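Cytochrome C (PDB 5LO9) probably transfers electrons through its hemes c while interconverting thiosulfate and tetrathionate, as expected of a fused thiosulfate dehydrogenase TsdBA. Local coordinates at residues 139-148 and 180-191; 323-331 and 346-357. All coordinates share one frame; numbering follows the deposited sequence.

Interaction 1: residues 139-148 and 180-191; sequences LAGQPYSYLL and RALAAYFATRPL. With HEC (heme c), chain D.
Tyr144, Leu147 and Ala183 join the start of helix 144-156 to helix 176-187 in a buried helix-helix contact of a cytochrome c domain. The preceding loop also takes part. The short helical segments run at 136° to each other, with axes 8.5 Å apart at closest approach.

Ala183, Ala184 and Ala187 form the small-residue surface that takes the Tyr144 ring. Tyr144 is the knob, set among these three and Arg180. Its CG is anti to the backbone N (chi1 169°), which brings ring atom CD1 to 3.7 Å from Ala183 CB. Ala184 N meets the ring at its edge. Leu147 packs its CB against Ala183 CB at 3.9 Å, and its CD2 turns to the heme methyl CMA.

The loop is tied by one backbone bond, Gly141 N to Phe186 O (3.1 Å). Arg189 N reaches the same oxygen from the opposite face of its carbonyl plane. Gly141 sits at the third position of a type II turn with positive phi, and Leu191 CD2 covers its CA.

Leu139 lies between protein ring and heme. Its CD1 stands over the centre of the Phe186 ring, 3.8 Å from the centroid, a CH-pi contact. CD2 meets the porphyrin at C3A and C4A.

Helix 176-187, the last of its domain, packs on helix 102-110 with one side. This contact joins it to helix 144-156 and the loop at the heme, as in class I cytochromes c.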
loop_
_atom_site.group_PDB
_atom_site.type_symbol
_atom_site.label_atom_id
_atom_site.label_comp_id
_atom_site.label_asym_id
_atom_site.label_seq_id
_atom_site.Cartn_x
_atom_site.Cartn_y
_atom_site.Cartn_z
ATOM N N LEU A 139 35.731 -17.505 9.135
ATOM C CA LEU A 139 36.464 -17.173 7.918
ATOM C C LEU A 139 37.202 -15.836 8.031
ATOM O O LEU A 139 38.170 -15.582 7.295
ATOM C CB LEU A 139 35.481 -17.093 6.752
ATOM C CG LEU A 139 34.507 -18.264 6.632
ATOM C CD1 LEU A 139 33.534 -17.990 5.514
ATOM C CD2 LEU A 139 35.225 -19.563 6.360
ATOM N N ALA A 140 36.754 -14.968 8.922
ATOM C CA ALA A 140 37.354 -13.658 9.055
ATOM C C ALA A 140 38.786 -13.765 9.557
ATOM O O ALA A 140 39.060 -14.418 10.574
ATOM C CB ALA A 140 36.518 -12.831 10.008
ATOM N N GLY A 141 39.698 -13.130 8.831
ATOM C CA GLY A 141 41.092 -13.094 9.209
ATOM C C GLY A 141 41.897 -14.329 8.865
ATOM O O GLY A 141 43.126 -14.288 8.983
ATOM N N GLN A 142 41.274 -15.403 8.390
ATOM C CA GLN A 142 42.059 -16.518 7.891
ATOM C C GLN A 142 42.871 -16.048 6.687
ATOM O O GLN A 142 42.349 -15.323 5.838
ATOM C CB GLN A 142 41.147 -17.677 7.483
ATOM C CG GLN A 142 40.626 -18.484 8.633
ATOM C CD GLN A 142 41.709 -19.312 9.349
ATOM O OE1 GLN A 142 42.898 -19.265 9.012
ATOM N NE2 GLN A 142 41.282 -20.094 10.325
ATOM N N PRO A 143 44.127 -16.453 6.566
ATOM C CA PRO A 143 44.929 -16.033 5.408
ATOM C C PRO A 143 44.247 -16.358 4.086
ATOM O O PRO A 143 43.493 -17.331 3.966
ATOM C CB PRO A 143 46.232 -16.827 5.566
ATOM C CG PRO A 143 46.384 -17.007 6.995
ATOM C CD PRO A 143 44.932 -17.216 7.529
ATOM N N TYR A 144 44.487 -15.488 3.102
ATOM C CA TYR A 144 43.950 -15.690 1.767
ATOM C C TYR A 144 44.343 -17.046 1.224
ATOM O O TYR A 144 43.491 -17.812 0.757
ATOM C CB TYR A 144 44.457 -14.595 0.836
ATOM C CG TYR A 144 44.187 -14.804 -0.662
ATOM C CD1 TYR A 144 42.984 -14.360 -1.268
ATOM C CD2 TYR A 144 45.159 -15.383 -1.480
ATOM C CE1 TYR A 144 42.763 -14.518 -2.639
ATOM C CE2 TYR A 144 44.949 -15.539 -2.832
ATOM C CZ TYR A 144 43.756 -15.115 -3.413
ATOM O OH TYR A 144 43.594 -15.309 -4.766
ATOM N N SER A 145 45.635 -17.374 1.302
ATOM C CA SER A 145 46.109 -18.634 0.741
ATOM C C SER A 145 45.397 -19.823 1.371
ATOM O O SER A 145 45.132 -20.819 0.684
ATOM C CB SER A 145 47.611 -18.750 0.917
ATOM O OG SER A 145 47.987 -18.513 2.271
ATOM N N TYR A 146 45.094 -19.743 2.680
ATOM C CA TYR A 146 44.470 -20.864 3.383
ATOM C C TYR A 146 43.013 -21.037 2.976
ATOM O O TYR A 146 42.562 -22.154 2.674
ATOM C CB TYR A 146 44.561 -20.660 4.882
ATOM C CG TYR A 146 43.856 -21.758 5.626
ATOM C CD1 TYR A 146 44.331 -23.053 5.599
ATOM C CD2 TYR A 146 42.705 -21.506 6.337
ATOM C CE1 TYR A 146 43.670 -24.086 6.280
ATOM C CE2 TYR A 146 42.028 -22.526 7.018
ATOM C CZ TYR A 146 42.518 -23.811 6.970
ATOM O OH TYR A 146 41.862 -24.810 7.632
ATOM N N LEU A 147 42.257 -19.934 2.987
ATOM C CA LEU A 147 40.863 -19.971 2.546
ATOM C C LEU A 147 40.747 -20.486 1.114
ATOM O O LEU A 147 39.885 -21.329 0.814
ATOM C CB LEU A 147 40.241 -18.580 2.675
ATOM C CG LEU A 147 40.013 -18.094 4.101
ATOM C CD1 LEU A 147 39.793 -16.637 4.095
ATOM C CD2 LEU A 147 38.819 -18.786 4.667
ATOM N N LEU A 148 41.605 -20.001 0.213
ATOM C CA LEU A 148 41.493 -20.424 -1.175
ATOM C C LEU A 148 41.845 -21.906 -1.322
ATOM O O LEU A 148 41.231 -22.629 -2.119
ATOM C CB LEU A 148 42.396 -19.571 -2.063
ATOM C CG LEU A 148 42.387 -19.918 -3.571
ATOM C CD1 LEU A 148 40.962 -19.905 -4.171
ATOM C CD2 LEU A 148 43.291 -19.002 -4.351
ATOM N N ARG A 180 38.497 -16.860 -5.394
ATOM C CA ARG A 180 39.508 -15.870 -5.043
ATOM C C ARG A 180 38.874 -14.662 -4.372
ATOM O O ARG A 180 39.334 -14.222 -3.302
ATOM C CB ARG A 180 40.309 -15.458 -6.285
ATOM C CG ARG A 180 41.252 -16.560 -6.804
ATOM C CD ARG A 180 42.090 -16.094 -7.979
ATOM N NE ARG A 180 41.333 -16.242 -9.218
ATOM C CZ ARG A 180 41.287 -17.359 -9.955
ATOM N NH1 ARG A 180 41.964 -18.466 -9.596
ATOM N NH2 ARG A 180 40.542 -17.370 -11.061
ATOM N N ALA A 181 37.757 -14.178 -4.923
ATOM C CA ALA A 181 37.145 -12.984 -4.359
ATOM C C ALA A 181 36.669 -13.233 -2.937
ATOM O O ALA A 181 36.903 -12.411 -2.045
ATOM C CB ALA A 181 35.997 -12.529 -5.244
ATOM N N LEU A 182 36.006 -14.375 -2.715
ATOM C CA LEU A 182 35.548 -14.759 -1.386
ATOM C C LEU A 182 36.713 -14.918 -0.437
ATOM O O LEU A 182 36.603 -14.611 0.750
ATOM C CB LEU A 182 34.743 -16.049 -1.459
ATOM C CG LEU A 182 33.356 -15.792 -2.069
ATOM C CD1 LEU A 182 32.726 -17.013 -2.639
ATOM C CD2 LEU A 182 32.456 -15.258 -1.018
ATOM N N ALA A 183 37.818 -15.457 -0.915
ATOM C CA ALA A 183 38.956 -15.594 -0.026
ATOM C C ALA A 183 39.530 -14.235 0.314
ATOM O O ALA A 183 39.873 -13.962 1.472
ATOM C CB ALA A 183 40.004 -16.485 -0.664
ATOM N N ALA A 184 39.626 -13.355 -0.679
ATOM C CA ALA A 184 40.148 -12.019 -0.391
ATOM C C ALA A 184 39.196 -11.244 0.513
ATOM O O ALA A 184 39.631 -10.588 1.466
ATOM C CB ALA A 184 40.403 -11.259 -1.691
ATOM N N TYR A 185 37.891 -11.354 0.253
ATOM C CA TYR A 185 36.913 -10.668 1.075
ATOM C C TYR A 185 37.061 -11.074 2.530
ATOM O O TYR A 185 37.279 -10.231 3.402
ATOM C CB TYR A 185 35.499 -10.977 0.575
ATOM C CG TYR A 185 34.427 -10.285 1.388
ATOM C CD1 TYR A 185 34.005 -9.001 1.081
ATOM C CD2 TYR A 185 33.889 -10.893 2.512
ATOM C CE1 TYR A 185 33.038 -8.349 1.854
ATOM C CE2 TYR A 185 32.937 -10.259 3.280
ATOM C CZ TYR A 185 32.517 -8.976 2.955
ATOM O OH TYR A 185 31.556 -8.353 3.730
ATOM N N PHE A 186 37.010 -12.369 2.810
ATOM C CA PHE A 186 37.018 -12.778 4.212
ATOM C C PHE A 186 38.397 -12.615 4.825
ATOM O O PHE A 186 38.506 -12.373 6.031
ATOM C CB PHE A 186 36.509 -14.218 4.366
ATOM C CG PHE A 186 35.020 -14.303 4.358
ATOM C CD1 PHE A 186 34.284 -13.770 5.413
ATOM C CD2 PHE A 186 34.345 -14.854 3.281
ATOM C CE1 PHE A 186 32.898 -13.819 5.411
ATOM C CE2 PHE A 186 32.973 -14.905 3.264
ATOM C CZ PHE A 186 32.240 -14.384 4.332
ATOM N N ALA A 187 39.453 -12.715 4.023
ATOM C CA ALA A 187 40.787 -12.473 4.561
ATOM C C ALA A 187 40.958 -11.024 5.019
ATOM O O ALA A 187 41.728 -10.754 5.947
ATOM C CB ALA A 187 41.836 -12.857 3.523
ATOM N N THR A 188 40.226 -10.081 4.418
ATOM C CA THR A 188 40.322 -8.677 4.809
ATOM C C THR A 188 39.198 -8.247 5.759
ATOM O O THR A 188 38.897 -7.052 5.823
ATOM C CB THR A 188 40.343 -7.745 3.588
ATOM O OG1 THR A 188 39.112 -7.838 2.856
ATOM C CG2 THR A 188 41.463 -8.120 2.647
ATOM N N ARG A 189 38.487 -9.215 6.455
ATOM C CA ARG A 189 37.570 -8.698 7.473
ATOM C C ARG A 189 38.260 -8.536 8.816
ATOM O O ARG A 189 39.263 -9.200 9.113
ATOM C CB ARG A 189 36.360 -9.608 7.729
ATOM C CG ARG A 189 35.458 -10.037 6.590
ATOM C CD ARG A 189 34.707 -8.892 5.953
ATOM N NE ARG A 189 35.603 -8.296 4.977
ATOM C CZ ARG A 189 35.497 -7.079 4.488
ATOM N NH1 ARG A 189 34.509 -6.294 4.914
ATOM N NH2 ARG A 189 36.396 -6.672 3.587
ATOM N N PRO A 190 37.717 -7.655 9.653
ATOM C CA PRO A 190 38.124 -7.603 11.056
ATOM C C PRO A 190 37.566 -8.787 11.830
ATOM O O PRO A 190 36.528 -9.365 11.480
ATOM C CB PRO A 190 37.494 -6.308 11.543
ATOM C CG PRO A 190 36.231 -6.210 10.713
ATOM C CD PRO A 190 36.640 -6.690 9.363
ATOM N N LEU A 191 38.243 -9.097 12.941
ATOM C CA LEU A 191 37.916 -10.276 13.737
ATOM C C LEU A 191 36.794 -10.056 14.767
ATOM O O LEU A 191 36.444 -11.017 15.476
ATOM C CB LEU A 191 39.168 -10.772 14.463
ATOM C CG LEU A 191 40.459 -10.722 13.672
ATOM C CD1 LEU A 191 41.548 -11.410 14.475
ATOM C CD2 LEU A 191 40.275 -11.376 12.341
HETATM FE FE HEC D . 31.582 -22.793 4.962
HETATM C CHA HEC D . 34.021 -24.470 6.803
HETATM C CHB HEC D . 34.092 -21.073 3.226
HETATM C CHC HEC D . 29.155 -20.999 3.211
HETATM C CHD HEC D . 29.101 -24.710 6.481
HETATM N NA HEC D . 33.669 -22.778 5.025
HETATM C C1A HEC D . 34.444 -23.505 5.818
HETATM C C2A HEC D . 35.887 -23.286 5.609
HETATM C C3A HEC D . 35.915 -22.292 4.533
HETATM C C4A HEC D . 34.475 -22.046 4.248
HETATM C CMA HEC D . 37.140 -21.689 3.905
HETATM C CAA HEC D . 37.074 -23.908 6.300
HETATM C CBA HEC D . 37.471 -23.046 7.488
HETATM C CGA HEC D . 38.707 -23.592 8.165
HETATM O O1A HEC D . 39.037 -23.121 9.274
HETATM O O2A HEC D . 39.355 -24.495 7.585
HETATM N NB HEC D . 31.619 -21.310 3.495
HETATM C C1B HEC D . 32.697 -20.754 2.938
HETATM C C2B HEC D . 32.361 -19.721 1.924
HETATM C C3B HEC D . 30.894 -19.721 1.916
HETATM C C4B HEC D . 30.556 -20.741 2.921
HETATM C CMB HEC D . 33.321 -18.905 1.104
HETATM C CAB HEC D . 29.934 -18.885 1.118
HETATM C CBB HEC D . 30.212 -19.047 -0.349
HETATM N NC HEC D . 29.505 -22.834 4.869
HETATM C C1C HEC D . 28.728 -22.039 4.143
HETATM C C2C HEC D . 27.287 -22.309 4.316
HETATM C C3C HEC D . 27.250 -23.424 5.272
HETATM C C4C HEC D . 28.695 -23.658 5.534
HETATM C CMC HEC D . 26.172 -21.589 3.624
HETATM C CAC HEC D . 26.090 -24.143 5.922
HETATM C CBC HEC D . 24.897 -24.496 5.079
HETATM N ND HEC D . 31.560 -24.309 6.381
HETATM C C1D HEC D . 30.498 -24.954 6.833
HETATM C C2D HEC D . 30.831 -25.988 7.832
HETATM C C3D HEC D . 32.269 -25.932 7.951
HETATM C C4D HEC D . 32.618 -24.842 6.997
HETATM C CMD HEC D . 29.908 -26.899 8.539
HETATM C CAD HEC D . 33.144 -26.784 8.837
HETATM C CBD HEC D . 33.698 -27.998 8.078
HETATM C CGD HEC D . 34.337 -29.005 9.013
HETATM O O1D HEC D . 35.409 -29.503 8.617
HETATM O O2D HEC D . 33.802 -29.285 10.120
#

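Interaction 2: residues 323-331 and 346-357; sequences MAERIQGCF and PETNGLVLDALQ. With HEC (heme c), chain E; THJ (thiosulfate), chain J; EDO (1,2-ethanediol), chain S; EDO (1,2-ethanediol), chain B.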
loop_
_atom_site.group_PDB
_atom_site.type_symbol
_atom_site.label_atom_id
_atom_site.label_comp_id
_atom_site.label_asym_id
_atom_site.label_seq_id
_atom_site.Cartn_x
_atom_site.Cartn_y
_atom_site.Cartn_z
ATOM N N MET A 323 -1.719 -4.122 4.257
ATOM C CA MET A 323 -0.339 -4.544 4.458
ATOM C C MET A 323 0.199 -4.087 5.812
ATOM O O MET A 323 0.912 -4.841 6.476
ATOM C CB MET A 323 0.531 -4.006 3.337
ATOM C CG MET A 323 1.994 -4.290 3.492
ATOM S SD MET A 323 2.354 -6.046 3.559
ATOM C CE MET A 323 1.895 -6.591 1.935
ATOM N N ALA A 324 -0.096 -2.847 6.236
ATOM C CA ALA A 324 0.388 -2.427 7.558
ATOM C C ALA A 324 -0.207 -3.291 8.653
ATOM O O ALA A 324 0.495 -3.699 9.595
ATOM C CB ALA A 324 0.065 -0.961 7.864
ATOM N N GLU A 325 -1.505 -3.561 8.562
ATOM C CA GLU A 325 -2.145 -4.332 9.611
ATOM C C GLU A 325 -1.542 -5.717 9.668
ATOM O O GLU A 325 -1.312 -6.275 10.748
ATOM C CB GLU A 325 -3.655 -4.374 9.380
ATOM C CG GLU A 325 -4.276 -3.057 9.808
ATOM C CD GLU A 325 -5.618 -2.724 9.180
ATOM O OE1 GLU A 325 -6.192 -3.519 8.393
ATOM O OE2 GLU A 325 -6.079 -1.601 9.463
ATOM N N ARG A 326 -1.214 -6.252 8.508
ATOM C CA ARG A 326 -0.606 -7.564 8.435
ATOM C C ARG A 326 0.755 -7.561 9.103
ATOM O O ARG A 326 1.051 -8.417 9.941
ATOM C CB ARG A 326 -0.527 -7.969 6.960
ATOM C CG ARG A 326 0.069 -9.286 6.631
ATOM C CD ARG A 326 -0.441 -10.324 7.555
ATOM N NE ARG A 326 -0.718 -11.544 6.835
ATOM C CZ ARG A 326 -0.411 -12.749 7.276
ATOM N NH1 ARG A 326 0.237 -12.883 8.435
ATOM N NH2 ARG A 326 -0.724 -13.815 6.530
ATOM N N ILE A 327 1.581 -6.579 8.774
ATOM C CA ILE A 327 2.912 -6.495 9.351
ATOM C C ILE A 327 2.837 -6.360 10.865
ATOM O O ILE A 327 3.655 -6.936 11.598
ATOM C CB ILE A 327 3.680 -5.329 8.709
ATOM C CG1 ILE A 327 4.005 -5.681 7.285
ATOM C CG2 ILE A 327 4.988 -5.039 9.435
ATOM C CD1 ILE A 327 4.424 -4.513 6.461
ATOM N N GLN A 328 1.855 -5.619 11.366
ATOM C CA GLN A 328 1.684 -5.555 12.818
ATOM C C GLN A 328 1.250 -6.898 13.397
ATOM O O GLN A 328 1.633 -7.234 14.519
ATOM C CB GLN A 328 0.682 -4.474 13.169
ATOM C CG GLN A 328 1.190 -3.102 12.829
ATOM C CD GLN A 328 0.131 -2.052 13.043
ATOM O OE1 GLN A 328 -1.035 -2.218 12.640
ATOM N NE2 GLN A 328 0.511 -0.980 13.719
ATOM N N GLY A 329 0.496 -7.692 12.636
ATOM C CA GLY A 329 0.182 -9.038 13.077
ATOM C C GLY A 329 1.429 -9.874 13.282
ATOM O O GLY A 329 1.573 -10.551 14.300
ATOM N N CYS A 330 2.354 -9.816 12.325
ATOM C CA CYS A 330 3.620 -10.519 12.455
ATOM C C CYS A 330 4.397 -10.069 13.690
ATOM O O CYS A 330 5.047 -10.883 14.365
ATOM C CB CYS A 330 4.427 -10.310 11.172
ATOM S SG CYS A 330 3.979 -11.495 9.888
ATOM N N PHE A 331 4.349 -8.778 14.019
ATOM C CA PHE A 331 5.035 -8.348 15.233
ATOM C C PHE A 331 4.325 -8.908 16.451
ATOM O O PHE A 331 4.973 -9.306 17.421
ATOM C CB PHE A 331 5.120 -6.823 15.318
ATOM C CG PHE A 331 6.345 -6.216 14.656
ATOM C CD1 PHE A 331 7.520 -6.072 15.361
ATOM C CD2 PHE A 331 6.302 -5.745 13.353
ATOM C CE1 PHE A 331 8.651 -5.501 14.776
ATOM C CE2 PHE A 331 7.434 -5.162 12.759
ATOM C CZ PHE A 331 8.599 -5.047 13.464
ATOM N N PRO A 346 4.681 -2.033 16.621
ATOM C CA PRO A 346 5.142 -0.687 16.270
ATOM C C PRO A 346 3.986 0.172 15.807
ATOM O O PRO A 346 3.006 -0.331 15.248
ATOM C CB PRO A 346 6.138 -0.933 15.140
ATOM C CG PRO A 346 6.414 -2.373 15.173
ATOM C CD PRO A 346 5.215 -3.052 15.709
ATOM N N GLU A 347 4.111 1.485 16.044
ATOM C CA GLU A 347 3.082 2.420 15.603
ATOM C C GLU A 347 2.938 2.354 14.092
ATOM O O GLU A 347 3.921 2.205 13.339
ATOM C CB GLU A 347 3.414 3.851 16.022
ATOM C CG GLU A 347 2.563 4.414 17.181
ATOM C CD GLU A 347 2.959 5.849 17.521
ATOM O OE1 GLU A 347 3.183 6.647 16.565
ATOM O OE2 GLU A 347 3.035 6.174 18.732
ATOM N N THR A 348 1.688 2.451 13.655
ATOM C CA THR A 348 1.383 2.162 12.263
ATOM C C THR A 348 1.864 3.268 11.303
ATOM O O THR A 348 2.327 2.942 10.199
ATOM C CB THR A 348 -0.126 1.853 12.112
ATOM O OG1 THR A 348 -0.514 1.970 10.728
ATOM C CG2 THR A 348 -0.998 2.706 13.054
ATOM N N ASN A 349 1.885 4.551 11.702
ATOM C CA ASN A 349 2.521 5.565 10.857
ATOM C C ASN A 349 3.929 5.927 11.291
ATOM O O ASN A 349 4.454 6.964 10.872
ATOM C CB ASN A 349 1.667 6.824 10.736
ATOM C CG ASN A 349 0.520 6.636 9.787
ATOM O OD1 ASN A 349 0.582 5.835 8.859
ATOM N ND2 ASN A 349 -0.513 7.382 9.981
ATOM N N GLY A 350 4.601 5.048 12.025
ATOM C CA GLY A 350 5.992 5.272 12.389
ATOM C C GLY A 350 7.003 4.855 11.343
ATOM O O GLY A 350 6.704 4.264 10.304
ATOM N N LEU A 351 8.259 5.094 11.681
ATOM C CA LEU A 351 9.316 4.879 10.705
ATOM C C LEU A 351 9.521 3.389 10.400
ATOM O O LEU A 351 9.964 3.048 9.297
ATOM C CB LEU A 351 10.621 5.522 11.180
ATOM C CG LEU A 351 11.590 5.809 10.040
ATOM C CD1 LEU A 351 10.986 6.880 9.161
ATOM C CD2 LEU A 351 12.937 6.233 10.539
ATOM N N VAL A 352 9.274 2.503 11.369
ATOM C CA VAL A 352 9.490 1.069 11.151
ATOM C C VAL A 352 8.523 0.540 10.090
ATOM O O VAL A 352 8.932 -0.045 9.078
ATOM C CB VAL A 352 9.336 0.300 12.479
ATOM C CG1 VAL A 352 9.115 -1.177 12.240
ATOM C CG2 VAL A 352 10.534 0.499 13.387
ATOM N N LEU A 353 7.226 0.744 10.300
ATOM C CA LEU A 353 6.245 0.313 9.314
ATOM C C LEU A 353 6.468 1.036 7.985
ATOM O O LEU A 353 6.210 0.478 6.906
ATOM C CB LEU A 353 4.822 0.579 9.828
ATOM C CG LEU A 353 3.935 -0.537 10.392
ATOM C CD1 LEU A 353 3.601 -1.515 9.317
ATOM C CD2 LEU A 353 4.620 -1.230 11.527
ATOM N N ASP A 354 6.889 2.307 8.042
ATOM C CA ASP A 354 7.114 3.021 6.796
ATOM C C ASP A 354 8.293 2.429 6.039
ATOM O O ASP A 354 8.234 2.249 4.820
ATOM C CB ASP A 354 7.300 4.512 7.068
ATOM C CG ASP A 354 5.960 5.224 7.505
ATOM O OD1 ASP A 354 4.844 4.558 7.559
ATOM O OD2 ASP A 354 6.064 6.446 7.831
ATOM N N ALA A 355 9.371 2.109 6.736
ATOM C CA ALA A 355 10.498 1.490 6.053
ATOM C C ALA A 355 10.128 0.087 5.570
ATOM O O ALA A 355 10.370 -0.265 4.411
ATOM C CB ALA A 355 11.724 1.470 6.972
ATOM N N LEU A 356 9.514 -0.727 6.432
ATOM C CA LEU A 356 9.197 -2.072 5.999
ATOM C C LEU A 356 8.280 -2.032 4.796
ATOM O O LEU A 356 8.480 -2.777 3.828
ATOM C CB LEU A 356 8.571 -2.877 7.132
ATOM C CG LEU A 356 9.527 -3.329 8.253
ATOM C CD1 LEU A 356 8.729 -3.790 9.494
ATOM C CD2 LEU A 356 10.426 -4.433 7.740
ATOM N N GLN A 357 7.293 -1.146 4.814
ATOM C CA GLN A 357 6.429 -1.044 3.650
ATOM C C GLN A 357 7.175 -0.501 2.438
ATOM O O GLN A 357 6.880 -0.891 1.312
ATOM C CB GLN A 357 5.227 -0.179 3.946
ATOM C CG GLN A 357 4.261 -0.844 4.878
ATOM C CD GLN A 357 2.972 -0.098 5.018
ATOM O OE1 GLN A 357 2.001 -0.377 4.309
ATOM N NE2 GLN A 357 2.946 0.866 5.923
HETATM FE FE HEC E . 5.740 -13.259 8.220
HETATM C CHA HEC E . 3.075 -14.152 6.112
HETATM C CHB HEC E . 5.745 -10.019 6.895
HETATM C CHC HEC E . 8.234 -12.294 10.526
HETATM C CHD HEC E . 6.018 -16.533 9.232
HETATM N NA HEC E . 4.615 -12.287 6.764
HETATM C C1A HEC E . 3.611 -12.803 6.064
HETATM C C2A HEC E . 3.001 -11.844 5.116
HETATM C C3A HEC E . 3.779 -10.636 5.331
HETATM C C4A HEC E . 4.762 -11.007 6.379
HETATM C CMA HEC E . 3.620 -9.342 4.620
HETATM C CAA HEC E . 1.880 -12.100 4.141
HETATM C CBA HEC E . 2.400 -12.985 3.013
HETATM C CGA HEC E . 1.363 -13.159 1.916
HETATM O O1A HEC E . 1.777 -13.557 0.805
HETATM O O2A HEC E . 0.138 -12.926 2.150
HETATM N NB HEC E . 6.797 -11.510 8.650
HETATM C C1B HEC E . 6.651 -10.332 8.005
HETATM C C2B HEC E . 7.515 -9.276 8.540
HETATM C C3B HEC E . 8.239 -9.945 9.612
HETATM C C4B HEC E . 7.705 -11.320 9.596
HETATM C CMB HEC E . 7.647 -7.872 8.068
HETATM C CAB HEC E . 9.259 -9.341 10.521
HETATM C CBB HEC E . 8.557 -8.267 11.351
HETATM N NC HEC E . 6.911 -14.238 9.645
HETATM C C1C HEC E . 7.853 -13.707 10.441
HETATM C C2C HEC E . 8.552 -14.716 11.269
HETATM C C3C HEC E . 7.882 -15.971 10.888
HETATM C C4C HEC E . 6.898 -15.547 9.865
HETATM C CMC HEC E . 9.658 -14.459 12.261
HETATM C CAC HEC E . 8.140 -17.398 11.333
HETATM C CBC HEC E . 8.171 -17.517 12.823
HETATM N ND HEC E . 4.707 -15.009 7.755
HETATM C C1D HEC E . 4.969 -16.200 8.270
HETATM C C2D HEC E . 4.086 -17.257 7.745
HETATM C C3D HEC E . 3.178 -16.575 6.805
HETATM C C4D HEC E . 3.677 -15.177 6.919
HETATM C CMD HEC E . 4.144 -18.688 8.155
HETATM C CAD HEC E . 2.056 -17.129 5.946
HETATM C CBD HEC E . 0.937 -17.873 6.708
HETATM C CGD HEC E . 0.097 -17.082 7.732
HETATM O O1D HEC E . 0.619 -16.398 8.664
HETATM O O2D HEC E . -1.158 -17.170 7.642
HETATM S S1 THJ J . 1.890 -14.008 11.309
HETATM O O1 THJ J . 0.844 -12.939 11.450
HETATM O O2 THJ J . 1.282 -15.310 10.878
HETATM O O3 THJ J . 2.462 -14.259 12.654
HETATM S S2 THJ J . 3.279 -13.445 10.225
HETATM C C1 EDO S . -1.710 -0.296 2.818
HETATM O O1 EDO S . -0.904 -0.719 3.958
HETATM C C2 EDO S . -1.476 -1.169 1.567
HETATM O O2 EDO S . -2.249 -2.439 1.591
HETATM C C1 EDO B . -3.124 -6.173 13.694
HETATM O O1 EDO B . -2.974 -4.710 13.698
HETATM C C2 EDO B . -2.585 -6.999 14.923
HETATM O O2 EDO B . -2.246 -6.277 16.145
#
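Oxygen O1 of a 1,2-ethanediol, probably from the crystallisation liquor, is held from both sides of the contact. It accepts a bond from Ala324 N and donates one to Gln357 OE1 at 2.9 Å. This is a helix-helix contact beside a heme c, with the short segments of helices 323-332 and 351-363 at 111°. A type I turn from Glu347 to Gly350 leads into the second helix, and Gly350 is its N-cap. The first helix carries Cys330 to the heme iron, in what is probably the active site of the TsdA part.

The protein's own polar link is Gln328 NE2 to Pro346 O, 3.0 Å with an N-H...O angle of 157°. The donor lies nearly along the C=O axis, and the acceptor is in the amide plane. Gln328 reaches this far because its chain is extended beyond CG (chi2 174°). Its side chain crosses that of Thr348 at a slant, with NE2 nearest Thr348 CB.

Next to this bond the packing is apolar. Leu353 CD1 and Leu356 CD1 both press on Ile327 CG2, the first at 3.8 Å. Phe331 is packed between Pro346 and the heme. Pro346 CG stands over the ring centre, 3.6 Å from the centroid. Heme atom CBB lies over the opposite face, toward the rim, and Leu356 CD1 meets the ring edge. With an alanine here, a gap would probably open between Pro346 and the heme, and Leu356 CD1 would probably lose the ring edge while keeping Ile327 as neighbour.

Asp354 makes a salt bridge to Arg319 of the second subunit, so the dimer interface is close by. On the heme side, Arg326 lays one guanidinium face near heme atom CHA. Its NH1 is 3.1 Å from thiosulfate O1. Cys330 SG is covalently bonded to thiosulfate S2 at 2.1 Å. The same Cys330 SG lies 3.0 Å from the heme iron, FE.

Interaction 1 closes before interaction 2 opens along the chain. Their centres are 38 Å apart and their nearest atoms about 22 Å apart. They share no helix or sheet. Interaction 1 pairs helices 144-156 and 176-187 in a cytochrome c domain of what is probably the electron-accepting TsdB part. Interaction 2 pairs helices 323-332 and 351-363. Interaction 1 borders one heme c and lends Gln142 and Tyr146 to the pocket of a second; interaction 2 lies beside another, which faces thiosulfate. The separation fits a chain of hemes in which electrons taken from thiosulfate at interaction 2 probably pass toward the domain of interaction 1. Interaction 2 lies by the second subunit; interaction 1 touches no other protein chain.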